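PDB 6F74: alcohol oxidase, which binds FAD as a VAO-type flavoprotein and probably oxidises an alcohol-type substrate at the expense of molecular oxygen. Local coordinates for residues A79-N82 / K83-D87; Y210-R213 / D214-T217; S417-W420 / A421-L425. All blocks are in the same frame, centred on the assembly; numbering follows the deposited sequence.

From the N terminus onward the three contacts follow in series; each is local, lying within or at the end of a single helix, so none closes a long loop and none nests in or crosses another. Contact 1 is at the C-terminal end of helix 75-84, out on the surface, about 25 Å from contact 2 between centres. Contact 2 opens helix 212-221, within the FAD-binding region, and contact 3 closes helix 415-422, beside the seven-stranded antiparallel sheet. Contacts 2 and 3 touch: the rings of Tyr-216 and Tyr-419 meet edge-to-face, which ties the first turn of one helix to the last turn of the other near the flavin.

Contact 1 (A79-N82 / K83-D87); sequences AYVN and KMWTD
Tyr-80 and Met-84, one helical turn apart, form the main side-chain contact at the end of helix 75-84. Met-84 CG lies over one face of the phenol ring, displaced toward its rim, 3.8 Å from the ring centroid in a CH-pi contact, with Tyr-80 CZ its nearest carbon at 3.6 Å. The thioether follows obliquely: Met-84 SD is 4.9 Å from the same centroid, a Met-aromatic contact. The torsions explain the meeting, since Tyr-80 swings its ring toward the C-terminal side (chi1 -178°) while Met-84 bends back toward the preceding turn (chi1 -62°).

The purely apolar pair is Val-81 and Trp-85. Here a methyl reaches the indole in its own plane, Val-81 CG1 standing 4.0 Å from Trp-85 CE3 at the edge.

Backbone bonds set this spacing. Lys-83 N donates to Ala-79 O at 2.9 Å, and Met-84 N to Tyr-80 O at the same 2.9 Å; Met-84 N also has a weak bond to Val-81 O. A type I turn from Met-84 to Asp-87 follows, closed by Asp-87 N to Met-84 O at 3.0 Å.

Beyond the turn, Asp-87 is the N-cap of helix 88-93, its OD2 accepting from Phe-90 N. The indole of Trp-85 gives its NE1 proton to Gly-430 O and rests on Ile-63 and Pro-108; helix 75-84 thus meets surrounding loops where the chain turns into helix 88-93.

Contact 2 (Y210-R213 / D214-T217); sequences YQWR and DVYT
Asp-214 turns its carboxylate back toward the start of the helix, CG lying beside its own backbone N (chi1 -51°), and this brings OD2 to Gln-211. Tyr-216 makes a similar backward turn (chi1 -75°), which lays its ring under the Trp-212 carbonyl. Asp-214 OD2 accepts from Gln-211 N at 2.9 Å through its anti lone pair, the lone pair directed away from the other oxygen. Tyr-210 borders the same carboxylate: OD2 lies in the plane of its ring at the edge, and Tyr-210 CD1 is 3.6 Å from Asp-214 CB.

Gln-211 is the N-cap residue and Asp-214 stands three places on, so the bond is the half of a capping box in which the third helical residue reaches back to the N-cap N-H. It lies at the start of helix 212-221, a few residues after strand 203-208 of the FAD-binding region. The amide of Gln-211 takes no part in the cap; its NE2 bonds Ser-233 O.

Within the first turn, Tyr-216 N reaches Trp-212 O at 2.8 Å, nearly in line with the C=O bond. That oxygen also lies over a face of the Tyr-216 ring, 3.2 Å from CG. The two aromatic side chains meet obliquely, Trp-212 CE3 being 3.8 Å from Tyr-216 CE1, while Val-215 CG1 lies 3.7 Å from Trp-212 CZ3. At its far end Tyr-216 OH bonds Gly-229 O. With an alanine in place of Tyr-216, Gly-229 O would probably lose one hydroxyl donor and a gap would open beside the indole. Trp-212 in turn packs edge-to-face with Trp-240, an FAD-binding residue. Arg-213 O accepts from Thr-217 N and Thr-217 OG1, which approach from opposite faces of its plane.

Contact 3 (S417-W420 / A421-L425); sequences SFYW and AESGL
Ser-417 to Tyr-419 give their carbonyls to the last turn of helix 415-422. Ala-421 N bonds Ser-417 O, Glu-422 N reaches Phe-418 O at 2.9 Å and Ser-423 N reaches Tyr-419 O at 2.7 Å. The chain leaves helical geometry at Ser-423 and passes over the Tyr-419 ring; Gly-424 then takes a left-handed conformation (phi 64°).

That ring carries the side-chain contact. With CG opposite its backbone N (chi1 178°), Tyr-419 swings toward the helix end, and the departing chain lies over one of its faces. Ser-423 CB is 4.3 Å from the ring centroid in a CH-pi contact, Gly-424 N stands above the same face, and Gly-424 CA comes within 3.4 Å of Tyr-419 CE2. Trp-420 borders the glycine too, its CZ3 4.0 Å from Gly-424 CA. A beta carbon at this position would point at Trp-420 CE3 and clash with it, which agrees with the positive phi in calling for a residue without a side chain. The two aromatic neighbours also pack together: Tyr-419 CD2 sits 3.7 Å above the plane of the Trp-420 ring, over its centre.

On another side of the helix, Phe-418 and Glu-422 cross at about a right angle, CE1 of the phenyl ring meeting Glu-422 CB at 3.7 Å. The carboxylate continues to Arg-315 in a salt bridge and to the Tyr-412 hydroxyl.

The result is a helix C-terminus that breaks at Ser-423 and is followed by a left-handed glycine. Phe-418 and Glu-422 pack on strands 311-320 and 403-412 of the seven-stranded sheet, while Tyr-419 OH bonds Gly-229 O and Ser-423 OG bonds Gly-230 O in an FAD-binding loop, in keeping with the two-domain architecture of VAO-type flavoproteins.

Contact 1 (A79-N82 / K83-D87)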
ATOM      1  N   ALA A  79      -0.771  27.014  10.736  1.00 25.32           N
ATOM      2  CA  ALA A  79       0.673  26.925  10.485  1.00 25.46           C
ATOM      3  C   ALA A  79       1.284  25.622  10.989  1.00 24.92           C
ATOM      4  O   ALA A  79       2.147  25.024  10.331  1.00 24.61           O
ATOM      5  CB  ALA A  79       1.388  28.120  11.136  1.00 26.47           C
ATOM      6  N   TYR A  80       0.840  25.181  12.162  1.00 24.87           N
ATOM      7  CA  TYR A  80       1.251  23.876  12.681  1.00 24.39           C
ATOM      8  C   TYR A  80       0.835  22.770  11.696  1.00 23.51           C
ATOM      9  O   TYR A  80       1.628  21.901  11.333  1.00 23.16           O
ATOM     10  CB  TYR A  80       0.626  23.616  14.062  1.00 24.52           C
ATOM     11  CG  TYR A  80       1.079  22.308  14.634  1.00 24.16           C
ATOM     12  CD1 TYR A  80       2.338  22.192  15.181  1.00 24.56           C
ATOM     13  CD2 TYR A  80       0.278  21.165  14.565  1.00 23.47           C
ATOM     14  CE1 TYR A  80       2.790  21.003  15.704  1.00 24.32           C
ATOM     15  CE2 TYR A  80       0.763  19.935  15.063  1.00 23.21           C
ATOM     16  CZ  TYR A  80       2.007  19.889  15.642  1.00 23.66           C
ATOM     17  OH  TYR A  80       2.525  18.699  16.117  1.00 23.50           O
ATOM     18  N   VAL A  81      -0.408  22.821  11.250  1.00 23.21           N
ATOM     19  CA  VAL A  81      -0.933  21.821  10.313  1.00 22.46           C
ATOM     20  C   VAL A  81      -0.188  21.860   8.983  1.00 22.35           C
ATOM     21  O   VAL A  81       0.124  20.811   8.399  1.00 21.83           O
ATOM     22  CB  VAL A  81      -2.465  21.977  10.103  1.00 22.27           C
ATOM     23  CG1 VAL A  81      -2.952  21.049   9.002  1.00 21.62           C
ATOM     24  CG2 VAL A  81      -3.184  21.623  11.388  1.00 22.27           C
ATOM     25  N   ASN A  82       0.107  23.071   8.513  1.00 22.90           N
ATOM     26  CA  ASN A  82       0.867  23.200   7.263  1.00 22.90           C
ATOM     27  C   ASN A  82       2.269  22.584   7.404  1.00 22.83           C
ATOM     28  O   ASN A  82       2.707  21.831   6.564  1.00 22.42           O
ATOM     29  CB  ASN A  82       0.947  24.665   6.837  1.00 23.63           C
ATOM     30  CG  ASN A  82       1.642  24.823   5.516  1.00 23.69           C
ATOM     31  OD1 ASN A  82       2.777  25.304   5.463  1.00 24.13           O
ATOM     32  ND2 ASN A  82       0.998  24.354   4.446  1.00 23.26           N
ATOM     33  N   LYS A  83       2.912  22.875   8.509  1.00 23.27           N
ATOM     34  CA  LYS A  83       4.242  22.353   8.794  1.00 23.32           C
ATOM     35  C   LYS A  83       4.250  20.828   8.915  1.00 22.63           C
ATOM     36  O   LYS A  83       5.184  20.181   8.428  1.00 22.44           O
ATOM     37  CB  LYS A  83       4.771  22.993  10.086  1.00 24.02           C
ATOM     38  CG  LYS A  83       6.124  22.470  10.525  1.00 24.17           C
ATOM     39  CD  LYS A  83       6.550  22.956  11.908  1.00 24.89           C
ATOM     40  CE  LYS A  83       8.030  22.566  12.124  1.00 25.14           C
ATOM     41  NZ  LYS A  83       8.404  22.422  13.573  1.00 25.65           N
ATOM     42  N   MET A  84       3.207  20.251   9.510  1.00 22.31           N
ATOM     43  CA  MET A  84       3.184  18.806   9.833  1.00 21.79           C
ATOM     44  C   MET A  84       2.452  17.908   8.817  1.00 21.11           C
ATOM     45  O   MET A  84       2.388  16.677   9.000  1.00 20.72           O
ATOM     46  CB  MET A  84       2.576  18.579  11.215  1.00 21.92           C
ATOM     47  CG  MET A  84       3.308  19.208  12.368  1.00 22.62           C
ATOM     48  SD  MET A  84       4.988  18.703  12.554  1.00 22.85           S
ATOM     49  CE  MET A  84       4.916  16.912  12.869  1.00 22.30           C
ATOM     50  N   TRP A  85       1.928  18.535   7.752  1.00 21.07           N
ATOM     51  CA  TRP A  85       1.185  17.847   6.698  1.00 20.55           C
ATOM     52  C   TRP A  85       1.942  16.713   6.033  1.00 20.18           C
ATOM     53  O   TRP A  85       1.358  15.699   5.642  1.00 19.73           O
ATOM     54  CB  TRP A  85       0.752  18.875   5.611  1.00 20.75           C
ATOM     55  CG  TRP A  85      -0.284  18.284   4.657  1.00 20.32           C
ATOM     56  CD1 TRP A  85      -0.036  17.622   3.485  1.00 20.04           C
ATOM     57  CD2 TRP A  85      -1.698  18.241   4.842  1.00 20.17           C
ATOM     58  NE1 TRP A  85      -1.203  17.202   2.920  1.00 19.76           N
ATOM     59  CE2 TRP A  85      -2.241  17.566   3.731  1.00 19.83           C
ATOM     60  CE3 TRP A  85      -2.558  18.709   5.829  1.00 20.34           C
ATOM     61  CZ2 TRP A  85      -3.631  17.356   3.567  1.00 19.65           C
ATOM     62  CZ3 TRP A  85      -3.938  18.504   5.674  1.00 20.13           C
ATOM     63  CH2 TRP A  85      -4.449  17.815   4.562  1.00 19.79           C
ATOM     64  N   THR A  86       3.251  16.879   5.878  1.00 20.41           N
ATOM     65  CA  THR A  86       4.070  15.869   5.235  1.00 20.12           C
ATOM     66  C   THR A  86       4.528  14.741   6.195  1.00 19.99           C
ATOM     67  O   THR A  86       5.198  13.781   5.764  1.00 19.78           O
ATOM     68  CB  THR A  86       5.262  16.553   4.511  1.00 20.45           C
ATOM     69  OG1 THR A  86       5.902  17.478   5.419  1.00 21.00           O
ATOM     70  CG2 THR A  86       4.767  17.350   3.254  1.00 20.54           C
ATOM     71  N   ASP A  87       4.132  14.781   7.466  1.00 20.15           N
ATOM     72  CA  ASP A  87       4.627  13.815   8.460  1.00 20.18           C
ATOM     73  C   ASP A  87       3.666  12.655   8.682  1.00 19.78           C
ATOM     74  O   ASP A  87       2.483  12.853   8.950  1.00 19.69           O
ATOM     75  CB  ASP A  87       4.869  14.487   9.789  1.00 20.70           C
ATOM     76  CG  ASP A  87       5.290  13.492  10.839  1.00 20.81           C
ATOM     77  OD1 ASP A  87       6.299  12.825  10.603  1.00 20.81           O
ATOM     78  OD2 ASP A  87       4.579  13.305  11.850  1.00 20.91           O
TER

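Contact 2 (Y210-R213 / D214-T217)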
ATOM      1  N   TYR A 210      -2.199  -3.250  14.875  1.00 20.97           N
ATOM      2  CA  TYR A 210      -0.877  -2.716  15.058  1.00 21.08           C
ATOM      3  C   TYR A 210      -0.287  -2.255  13.718  1.00 20.58           C
ATOM      4  O   TYR A 210      -0.776  -2.615  12.638  1.00 20.23           O
ATOM      5  CB  TYR A 210       0.006  -3.750  15.756  1.00 21.74           C
ATOM      6  CG  TYR A 210      -0.299  -3.899  17.220  1.00 22.35           C
ATOM      7  CD1 TYR A 210       0.287  -3.041  18.161  1.00 22.65           C
ATOM      8  CD2 TYR A 210      -1.170  -4.887  17.682  1.00 22.70           C
ATOM      9  CE1 TYR A 210       0.021  -3.151  19.504  1.00 23.27           C
ATOM     10  CE2 TYR A 210      -1.440  -5.020  19.039  1.00 23.32           C
ATOM     11  CZ  TYR A 210      -0.846  -4.141  19.947  1.00 23.60           C
ATOM     12  OH  TYR A 210      -1.098  -4.264  21.305  1.00 24.30           O
ATOM     13  N   GLN A 211       0.737  -1.429  13.821  1.00 20.59           N
ATOM     14  CA  GLN A 211       1.542  -1.004  12.672  1.00 20.25           C
ATOM     15  C   GLN A 211       2.761  -1.912  12.610  1.00 20.59           C
ATOM     16  O   GLN A 211       3.035  -2.654  13.566  1.00 21.13           O
ATOM     17  CB  GLN A 211       1.919   0.453  12.813  1.00 20.13           C
ATOM     18  CG  GLN A 211       0.710   1.370  12.743  1.00 19.80           C
ATOM     19  CD  GLN A 211       1.028   2.769  13.254  1.00 19.89           C
ATOM     20  OE1 GLN A 211       1.055   2.985  14.457  1.00 20.29           O
ATOM     21  NE2 GLN A 211       1.242   3.725  12.345  1.00 19.57           N
ATOM     22  N   TRP A 212       3.454  -1.908  11.471  1.00 20.33           N
ATOM     23  CA  TRP A 212       4.676  -2.712  11.336  1.00 20.65           C
ATOM     24  C   TRP A 212       5.745  -2.369  12.377  1.00 21.13           C
ATOM     25  O   TRP A 212       6.439  -3.281  12.886  1.00 21.66           O
ATOM     26  CB  TRP A 212       5.249  -2.659   9.920  1.00 20.30           C
ATOM     27  CG  TRP A 212       4.477  -3.571   9.056  1.00 20.13           C
ATOM     28  CD1 TRP A 212       3.666  -3.233   8.037  1.00 19.68           C
ATOM     29  CD2 TRP A 212       4.397  -4.994   9.196  1.00 20.52           C
ATOM     30  NE1 TRP A 212       3.076  -4.365   7.511  1.00 19.75           N
ATOM     31  CE2 TRP A 212       3.506  -5.457   8.215  1.00 20.27           C
ATOM     32  CE3 TRP A 212       4.991  -5.916  10.059  1.00 21.12           C
ATOM     33  CZ2 TRP A 212       3.199  -6.803   8.059  1.00 20.60           C
ATOM     34  CZ3 TRP A 212       4.686  -7.264   9.899  1.00 21.46           C
ATOM     35  CH2 TRP A 212       3.796  -7.692   8.913  1.00 21.19           C
ATOM     36  N   ARG A 213       5.838  -1.093  12.734  1.00 21.04           N
ATOM     37  CA  ARG A 213       6.791  -0.677  13.754  1.00 21.56           C
ATOM     38  C   ARG A 213       6.639  -1.538  15.020  1.00 22.20           C
ATOM     39  O   ARG A 213       7.614  -2.019  15.559  1.00 22.76           O
ATOM     40  CB  ARG A 213       6.606   0.789  14.103  1.00 21.46           C
ATOM     41  CG  ARG A 213       7.800   1.332  14.861  1.00 21.99           C
ATOM     42  CD  ARG A 213       7.662   2.866  14.983  1.00 21.88           C
ATOM     43  NE  ARG A 213       8.023   3.553  13.721  1.00 21.41           N
ATOM     44  CZ  ARG A 213       9.268   3.655  13.266  1.00 21.54           C
ATOM     45  NH1 ARG A 213      10.301   3.172  13.991  1.00 22.12           N
ATOM     46  NH2 ARG A 213       9.510   4.285  12.107  1.00 21.14           N
ATOM     47  N   ASP A 214       5.408  -1.765  15.436  1.00 22.15           N
ATOM     48  CA  ASP A 214       5.110  -2.463  16.699  1.00 22.80           C
ATOM     49  C   ASP A 214       5.492  -3.935  16.593  1.00 23.18           C
ATOM     50  O   ASP A 214       6.038  -4.518  17.526  1.00 23.91           O
ATOM     51  CB  ASP A 214       3.614  -2.331  17.025  1.00 22.60           C
ATOM     52  CG  ASP A 214       3.116  -0.886  16.969  1.00 22.18           C
ATOM     53  OD1 ASP A 214       3.609  -0.060  17.744  1.00 22.50           O
ATOM     54  OD2 ASP A 214       2.232  -0.548  16.137  1.00 21.59           O
ATOM     55  N   VAL A 215       5.212  -4.520  15.430  1.00 22.76           N
ATOM     56  CA  VAL A 215       5.487  -5.925  15.157  1.00 23.10           C
ATOM     57  C   VAL A 215       6.994  -6.164  15.105  1.00 23.48           C
ATOM     58  O   VAL A 215       7.520  -7.145  15.683  1.00 24.18           O
ATOM     59  CB  VAL A 215       4.798  -6.378  13.848  1.00 22.56           C
ATOM     60  CG1 VAL A 215       5.110  -7.839  13.503  1.00 22.98           C
ATOM     61  CG2 VAL A 215       3.301  -6.218  13.980  1.00 22.30           C
ATOM     62  N   TYR A 216       7.687  -5.237  14.466  1.00 23.07           N
ATOM     63  CA  TYR A 216       9.136  -5.315  14.330  1.00 23.37           C
ATOM     64  C   TYR A 216       9.903  -5.314  15.657  1.00 24.18           C
ATOM     65  O   TYR A 216      10.916  -5.982  15.798  1.00 24.71           O
ATOM     66  CB  TYR A 216       9.613  -4.143  13.457  1.00 22.80           C
ATOM     67  CG  TYR A 216       9.345  -4.251  11.958  1.00 22.17           C
ATOM     68  CD1 TYR A 216       8.945  -5.448  11.337  1.00 22.16           C
ATOM     69  CD2 TYR A 216       9.574  -3.148  11.147  1.00 21.66           C
ATOM     70  CE1 TYR A 216       8.752  -5.528   9.973  1.00 21.67           C
ATOM     71  CE2 TYR A 216       9.387  -3.216   9.779  1.00 21.17           C
ATOM     72  CZ  TYR A 216       8.985  -4.393   9.189  1.00 21.17           C
ATOM     73  OH  TYR A 216       8.842  -4.427   7.820  1.00 20.75           O
ATOM     74  N   THR A 217       9.429  -4.535  16.619  1.00 24.31           N
ATOM     75  CA  THR A 217      10.050  -4.492  17.953  1.00 25.16           C
ATOM     76  C   THR A 217      10.047  -5.873  18.641  1.00 25.93           C
ATOM     77  O   THR A 217      11.020  -6.271  19.263  1.00 26.69           O
ATOM     78  CB  THR A 217       9.302  -3.448  18.814  1.00 25.15           C
ATOM     79  OG1 THR A 217       9.492  -2.162  18.230  1.00 24.59           O
ATOM     80  CG2 THR A 217       9.773  -3.433  20.283  1.00 26.12           C
TER

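Contact 3 (S417-W420 / A421-L425)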
ATOM      1  N   SER A 417      19.872  -4.936  11.802  1.00 25.26           N
ATOM      2  CA  SER A 417      20.831  -3.836  11.594  1.00 25.24           C
ATOM      3  C   SER A 417      20.790  -3.407  10.113  1.00 24.49           C
ATOM      4  O   SER A 417      20.863  -2.209   9.801  1.00 24.17           O
ATOM      5  CB  SER A 417      22.248  -4.238  12.019  1.00 26.04           C
ATOM      6  OG  SER A 417      22.762  -5.302  11.207  1.00 26.10           O
ATOM      7  N   PHE A 418      20.645  -4.392   9.223  1.00 24.28           N
ATOM      8  CA  PHE A 418      20.460  -4.151   7.797  1.00 23.63           C
ATOM      9  C   PHE A 418      19.174  -3.365   7.550  1.00 22.98           C
ATOM     10  O   PHE A 418      19.178  -2.380   6.802  1.00 22.56           O
ATOM     11  CB  PHE A 418      20.454  -5.470   6.976  1.00 23.65           C
ATOM     12  CG  PHE A 418      19.545  -5.415   5.775  1.00 22.97           C
ATOM     13  CD1 PHE A 418      19.899  -4.670   4.659  1.00 22.57           C
ATOM     14  CD2 PHE A 418      18.297  -6.043   5.788  1.00 22.78           C
ATOM     15  CE1 PHE A 418      19.029  -4.562   3.565  1.00 22.02           C
ATOM     16  CE2 PHE A 418      17.430  -5.940   4.709  1.00 22.22           C
ATOM     17  CZ  PHE A 418      17.796  -5.209   3.590  1.00 21.85           C
ATOM     18  N   TYR A 419      18.081  -3.824   8.150  1.00 22.96           N
ATOM     19  CA  TYR A 419      16.768  -3.280   7.860  1.00 22.37           C
ATOM     20  C   TYR A 419      16.757  -1.800   8.163  1.00 22.21           C
ATOM     21  O   TYR A 419      16.324  -0.985   7.347  1.00 21.70           O
ATOM     22  CB  TYR A 419      15.648  -3.973   8.651  1.00 22.47           C
ATOM     23  CG  TYR A 419      14.304  -3.353   8.376  1.00 21.90           C
ATOM     24  CD1 TYR A 419      13.587  -3.677   7.218  1.00 21.43           C
ATOM     25  CD2 TYR A 419      13.801  -2.366   9.195  1.00 21.85           C
ATOM     26  CE1 TYR A 419      12.365  -3.067   6.934  1.00 20.94           C
ATOM     27  CE2 TYR A 419      12.591  -1.750   8.925  1.00 21.35           C
ATOM     28  CZ  TYR A 419      11.876  -2.103   7.792  1.00 20.89           C
ATOM     29  OH  TYR A 419      10.673  -1.448   7.509  1.00 20.44           O
ATOM     30  N   TRP A 420      17.205  -1.466   9.360  1.00 22.71           N
ATOM     31  CA  TRP A 420      17.130  -0.084   9.823  1.00 22.67           C
ATOM     32  C   TRP A 420      18.118   0.839   9.114  1.00 22.62           C
ATOM     33  O   TRP A 420      17.863   2.042   8.998  1.00 22.42           O
ATOM     34  CB  TRP A 420      17.291  -0.024  11.335  1.00 23.31           C
ATOM     35  CG  TRP A 420      16.096  -0.683  12.057  1.00 23.33           C
ATOM     36  CD1 TRP A 420      16.103  -1.825  12.821  1.00 23.84           C
ATOM     37  CD2 TRP A 420      14.745  -0.236  12.036  1.00 22.85           C
ATOM     38  NE1 TRP A 420      14.835  -2.105  13.277  1.00 23.70           N
ATOM     39  CE2 TRP A 420      13.990  -1.128  12.831  1.00 23.09           C
ATOM     40  CE3 TRP A 420      14.094   0.867  11.442  1.00 22.30           C
ATOM     41  CZ2 TRP A 420      12.618  -0.968  13.034  1.00 22.76           C
ATOM     42  CZ3 TRP A 420      12.739   1.030  11.645  1.00 21.98           C
ATOM     43  CH2 TRP A 420      12.010   0.122  12.445  1.00 22.20           C
ATOM     44  N   ALA A 421      19.229   0.283   8.647  1.00 22.86           N
ATOM     45  CA  ALA A 421      20.215   1.046   7.906  1.00 22.85           C
ATOM     46  C   ALA A 421      19.763   1.327   6.471  1.00 22.21           C
ATOM     47  O   ALA A 421      19.934   2.411   6.001  1.00 22.07           O
ATOM     48  CB  ALA A 421      21.542   0.308   7.912  1.00 23.35           C
ATOM     49  N   GLU A 422      19.188   0.332   5.806  1.00 21.91           N
ATOM     50  CA  GLU A 422      18.890   0.389   4.380  1.00 21.43           C
ATOM     51  C   GLU A 422      17.422   0.597   4.050  1.00 20.93           C
ATOM     52  O   GLU A 422      17.079   0.907   2.907  1.00 20.58           O
ATOM     53  CB  GLU A 422      19.371  -0.906   3.740  1.00 21.54           C
ATOM     54  CG  GLU A 422      20.861  -1.179   3.971  1.00 22.06           C
ATOM     55  CD  GLU A 422      21.777  -0.345   3.098  1.00 22.03           C
ATOM     56  OE1 GLU A 422      21.291   0.359   2.159  1.00 21.61           O
ATOM     57  OE2 GLU A 422      23.000  -0.381   3.336  1.00 22.47           O
ATOM     58  N   SER A 423      16.547   0.422   5.038  1.00 20.96           N
ATOM     59  CA  SER A 423      15.090   0.478   4.829  1.00 20.53           C
ATOM     60  C   SER A 423      14.476   1.153   6.075  1.00 20.63           C
ATOM     61  O   SER A 423      15.118   2.024   6.679  1.00 20.90           O
ATOM     62  CB  SER A 423      14.549  -0.934   4.484  1.00 20.48           C
ATOM     63  OG  SER A 423      13.121  -1.009   4.396  1.00 20.15           O
ATOM     64  N   GLY A 424      13.264   0.778   6.475  1.00 20.47           N
ATOM     65  CA  GLY A 424      12.628   1.392   7.643  1.00 20.59           C
ATOM     66  C   GLY A 424      12.374   2.874   7.363  1.00 20.37           C
ATOM     67  O   GLY A 424      12.766   3.740   8.140  1.00 20.66           O
ATOM     68  N   LEU A 425      11.743   3.137   6.224  1.00 19.92           N
ATOM     69  CA  LEU A 425      11.592   4.497   5.720  1.00 19.76           C
ATOM     70  C   LEU A 425      10.438   5.245   6.393  1.00 19.68           C
ATOM     71  O   LEU A 425       9.398   4.650   6.769  1.00 19.53           O
ATOM     72  CB  LEU A 425      11.395   4.475   4.199  1.00 19.42           C
ATOM     73  CG  LEU A 425      12.491   3.785   3.368  1.00 19.50           C
ATOM     74  CD1 LEU A 425      12.152   3.771   1.901  1.00 19.21           C
ATOM     75  CD2 LEU A 425      13.886   4.423   3.586  1.00 19.85           C
TER